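Local coordinates for protein pngf-ii (Elizabethkingia meningoseptica, PDB 4R4X) that probably removes asparagine-linked glycans from glycoproteins by hydrolysing the bond between sugar and asparagine, as a peptide:N-glycosidase of the PNGase F family, at residues 137-140 with 144-147; 200-203 with 209-212. One frame throughout, in Å; residues are numbered along the deposited sequence.

Interaction 1: residues 137-140 with 144-147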
loop_
_atom_site.group_PDB
_atom_site.type_symbol
_atom_site.label_atom_id
_atom_site.label_comp_id
_atom_site.label_asym_id
_atom_site.label_seq_id
_atom_site.Cartn_x
_atom_site.Cartn_y
_atom_site.Cartn_z
ATOM N N LYS A 137 20.295 -12.331 34.515
ATOM C CA LYS A 137 20.530 -13.163 33.357
ATOM C C LYS A 137 19.222 -13.817 32.901
ATOM O O LYS A 137 18.450 -14.323 33.732
ATOM C CB LYS A 137 21.529 -14.263 33.702
ATOM C CG LYS A 137 21.842 -15.224 32.567
ATOM C CD LYS A 137 23.020 -16.105 32.974
ATOM C CE LYS A 137 23.145 -17.319 32.079
ATOM N NZ LYS A 137 24.237 -18.204 32.600
ATOM N N THR A 138 18.989 -13.806 31.585
ATOM C CA THR A 138 17.906 -14.580 30.966
ATOM C C THR A 138 18.478 -15.490 29.894
ATOM O O THR A 138 19.443 -15.135 29.213
ATOM C CB THR A 138 16.840 -13.687 30.318
ATOM O OG1 THR A 138 17.434 -12.954 29.238
ATOM C CG2 THR A 138 16.260 -12.724 31.336
ATOM N N VAL A 139 17.889 -16.671 29.763
ATOM C CA VAL A 139 18.283 -17.634 28.751
ATOM C C VAL A 139 17.029 -18.097 28.045
ATOM O O VAL A 139 16.103 -18.634 28.674
ATOM C CB VAL A 139 19.003 -18.862 29.339
ATOM C CG1 VAL A 139 19.544 -19.742 28.208
ATOM C CG2 VAL A 139 20.113 -18.431 30.270
ATOM N N ARG A 140 17.000 -17.861 26.736
ATOM C CA ARG A 140 15.833 -18.136 25.919
ATOM C C ARG A 140 16.158 -19.353 25.056
ATOM O O ARG A 140 17.092 -19.312 24.246
ATOM C CB ARG A 140 15.490 -16.921 25.057
ATOM C CG ARG A 140 14.383 -17.153 24.030
ATOM C CD ARG A 140 14.036 -15.880 23.260
ATOM N NE ARG A 140 13.365 -14.910 24.132
ATOM C CZ ARG A 140 12.041 -14.759 24.257
ATOM N NH1 ARG A 140 11.184 -15.500 23.547
ATOM N NH2 ARG A 140 11.561 -13.848 25.104
ATOM N N SER A 144 19.837 -18.160 23.416
ATOM C CA SER A 144 19.949 -16.708 23.452
ATOM C C SER A 144 20.006 -16.220 24.898
ATOM O O SER A 144 19.052 -16.396 25.670
ATOM C CB SER A 144 18.775 -16.080 22.730
ATOM O OG SER A 144 18.734 -16.537 21.387
ATOM N N VAL A 145 21.128 -15.604 25.242
ATOM C CA VAL A 145 21.442 -15.240 26.613
ATOM C C VAL A 145 21.543 -13.723 26.697
ATOM O O VAL A 145 22.106 -13.096 25.807
ATOM C CB VAL A 145 22.801 -15.842 27.040
ATOM C CG1 VAL A 145 23.169 -15.434 28.464
ATOM C CG2 VAL A 145 22.799 -17.360 26.896
ATOM N N VAL A 146 21.001 -13.139 27.759
ATOM C CA VAL A 146 21.222 -11.728 28.073
ATOM C C VAL A 146 21.732 -11.733 29.510
ATOM O O VAL A 146 21.042 -12.241 30.387
ATOM C CB VAL A 146 19.917 -10.894 27.961
ATOM C CG1 VAL A 146 20.180 -9.419 28.257
ATOM C CG2 VAL A 146 19.300 -11.037 26.580
ATOM N N GLU A 147 22.938 -11.217 29.748
ATOM C CA GLU A 147 23.535 -11.256 31.081
ATOM C C GLU A 147 24.121 -9.898 31.493
ATOM O O GLU A 147 24.724 -9.203 30.690
ATOM C CB GLU A 147 24.593 -12.374 31.150
ATOM C CG GLU A 147 25.376 -12.440 32.456
ATOM C CD GLU A 147 26.112 -13.776 32.658
ATOM O OE1 GLU A 147 26.206 -14.576 31.696
ATOM O OE2 GLU A 147 26.586 -14.024 33.781
HETATM O O HOH W 1 17.426 -14.310 26.871
#
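Lys137 and Glu147 face each other as a non-hydrogen-bonded pair in an antiparallel beta hairpin, and the lysine chain slants across Val145 and Glu147 on the other strand. With CG anti to the backbone N (chi1 179°) and the rest extended, CB and CG pass the Val146 carbonyl oxygen, CG at 3.8 Å from Val146 O. CD then meets the Glu147 carboxylate, 3.8 Å from Glu147 OE1, and CE reaches Val145 CG1. At the tip, Lys137 NZ stays 4.2 Å from Glu147 OE1, beyond a salt bridge, so the charges attract at most loosely. Val139 shares this face, its CG1 lying 4.2 Å from Val145 CG2. Between the strands Thr138 and Val146 exchange backbone hydrogen bonds in both directions (Thr138 N to Val146 O 2.8 Å), as do Arg140 and Ser144 (Arg140 N to Ser144 O 2.7 Å). On the Thr138 face, where Thr138 and Val146 lie side by side, chi1 of 64° sets OG1 between the backbone N and the carbonyl carbon, 3.5 Å from Val146 CB. That hydroxyl is hydrogen-bonded to a water that donates to Ser144 O, which therefore takes both the Arg140 N-H and the water. The hairpin is flanked by strand 109-116 beside 137-140 and strand 3-12 beside 144-147, while Ile94 of strand 86-94 touches Lys137 and Glu147, and Pro125 from a loop covers Thr138 and Val146.

Interaction 2: residues 200-203 with 209-212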
loop_
_atom_site.group_PDB
_atom_site.type_symbol
_atom_site.label_atom_id
_atom_site.label_comp_id
_atom_site.label_asym_id
_atom_site.label_seq_id
_atom_site.Cartn_x
_atom_site.Cartn_y
_atom_site.Cartn_z
ATOM N N ASP A 200 -27.625 14.419 -11.171
ATOM C CA ASP A 200 -27.572 15.745 -11.789
ATOM C C ASP A 200 -27.240 16.798 -10.724
ATOM O O ASP A 200 -26.773 17.880 -11.042
ATOM C CB ASP A 200 -28.904 16.086 -12.508
ATOM C CG ASP A 200 -29.073 15.366 -13.858
ATOM O OD1 ASP A 200 -28.212 14.546 -14.236
ATOM O OD2 ASP A 200 -30.090 15.613 -14.563
ATOM N N ALA A 201 -27.491 16.464 -9.462
ATOM C CA ALA A 201 -27.183 17.331 -8.331
ATOM C C ALA A 201 -25.707 17.327 -7.911
ATOM O O ALA A 201 -25.276 18.243 -7.221
ATOM C CB ALA A 201 -28.046 16.923 -7.145
ATOM N N SER A 202 -24.944 16.296 -8.292
ATOM C CA SER A 202 -23.527 16.220 -7.939
ATOM C C SER A 202 -22.784 17.477 -8.368
ATOM O O SER A 202 -22.939 17.938 -9.488
ATOM C CB SER A 202 -22.847 15.010 -8.593
ATOM O OG SER A 202 -21.442 15.034 -8.348
ATOM N N LYS A 203 -21.983 18.039 -7.472
ATOM C CA LYS A 203 -21.143 19.174 -7.851
ATOM C C LYS A 203 -19.845 19.212 -7.061
ATOM O O LYS A 203 -19.726 18.600 -6.006
ATOM C CB LYS A 203 -21.908 20.501 -7.729
ATOM C CG LYS A 203 -22.776 20.628 -6.491
ATOM C CD LYS A 203 -23.814 21.739 -6.637
ATOM C CE LYS A 203 -23.197 23.136 -6.551
ATOM N NZ LYS A 203 -22.582 23.411 -5.218
ATOM N N GLN A 209 -13.156 18.040 -6.658
ATOM C CA GLN A 209 -13.843 18.302 -7.908
ATOM C C GLN A 209 -14.553 17.038 -8.373
ATOM O O GLN A 209 -14.025 15.913 -8.227
ATOM C CB GLN A 209 -12.858 18.786 -8.956
ATOM C CG GLN A 209 -12.097 20.034 -8.514
ATOM C CD GLN A 209 -10.924 20.350 -9.422
ATOM O OE1 GLN A 209 -9.771 20.344 -9.003
ATOM N NE2 GLN A 209 -11.215 20.641 -10.642
ATOM N N ARG A 210 -15.734 17.214 -8.949
ATOM C CA ARG A 210 -16.539 16.077 -9.398
ATOM C C ARG A 210 -16.951 16.265 -10.838
ATOM O O ARG A 210 -17.444 17.319 -11.220
ATOM C CB ARG A 210 -17.785 15.914 -8.533
ATOM C CG ARG A 210 -17.492 15.846 -7.046
ATOM C CD ARG A 210 -18.705 15.390 -6.225
ATOM N NE ARG A 210 -18.269 15.087 -4.859
ATOM C CZ ARG A 210 -17.947 15.998 -3.945
ATOM N NH1 ARG A 210 -17.511 15.606 -2.754
ATOM N NH2 ARG A 210 -18.041 17.311 -4.206
ATOM N N PHE A 211 -16.747 15.245 -11.647
ATOM C CA PHE A 211 -17.084 15.328 -13.062
ATOM C C PHE A 211 -17.910 14.096 -13.424
ATOM O O PHE A 211 -18.116 13.207 -12.588
ATOM C CB PHE A 211 -15.817 15.377 -13.914
ATOM C CG PHE A 211 -14.875 16.501 -13.565
ATOM C CD1 PHE A 211 -15.021 17.769 -14.149
ATOM C CD2 PHE A 211 -13.859 16.306 -12.644
ATOM C CE1 PHE A 211 -14.144 18.792 -13.824
ATOM C CE2 PHE A 211 -12.991 17.319 -12.315
ATOM C CZ PHE A 211 -13.138 18.570 -12.894
ATOM N N GLY A 212 -18.409 14.047 -14.657
ATOM C CA GLY A 212 -19.156 12.892 -15.137
ATOM C C GLY A 212 -20.409 12.641 -14.315
ATOM O O GLY A 212 -20.781 11.492 -14.076
#
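The loop that leads from strand 186-196 into strand 209-211, an outermost strand of its antiparallel sheet in the PNGase F-like part of the chain, folds back so that Lys203 and Ser202 meet Arg210. The arginine's CG lies beside the backbone N (chi1 -53°), and the chain runs extended from CG to NE, carrying the guanidinium past the loop backbone. Arg210 NH2 donates to Lys203 O at 2.8 Å, with a bent N-H...O angle of 144°. The donor lies in the carbonyl plane, whereas the oxygen sits at the edge of the guanidinium, 20° out of its plane. The aliphatic part of the arginine follows the same carbonyl, with Arg210 CD 3.4 Å from Lys203 O. The side chain of Ser202 sets out toward the strand; OG, anti to the backbone N, lies against the arginine stem, 3.5 Å from Arg210 CD and 3.8 Å from Arg210 CB. The Lys203 side chain starts out away from the strand, so this residue takes part through its backbone. Arg210 NH2 also forms a salt bridge with Asp205, and NH1 forms one with Glu194 of strand 186-196. The two carboxylates thus balance the arginine's charge while the carbonyl takes an N-H, which together restrict the guanidinium's rotation and tie the loop and strand 186-196 to this edge strand.

How the interactions relate
Interactions 1 and 2 lie far apart, on opposite sides of the chain's centre: their centres are 64 Å from each other and their nearest atoms about 50 Å, with no touch. They follow in series along the chain. Interaction 1 belongs to the N-terminal N-glycanase family region, the same region that holds the zinc ligands Glu52 and Asp159; interaction 2 belongs to the PNGase F-like region, presumably the part responsible for deglycosylation. None of the residues in either contact is a ligand of the zinc ions. They also differ in kind, backbone pairing in the first against side-chain-to-backbone bonding in the second.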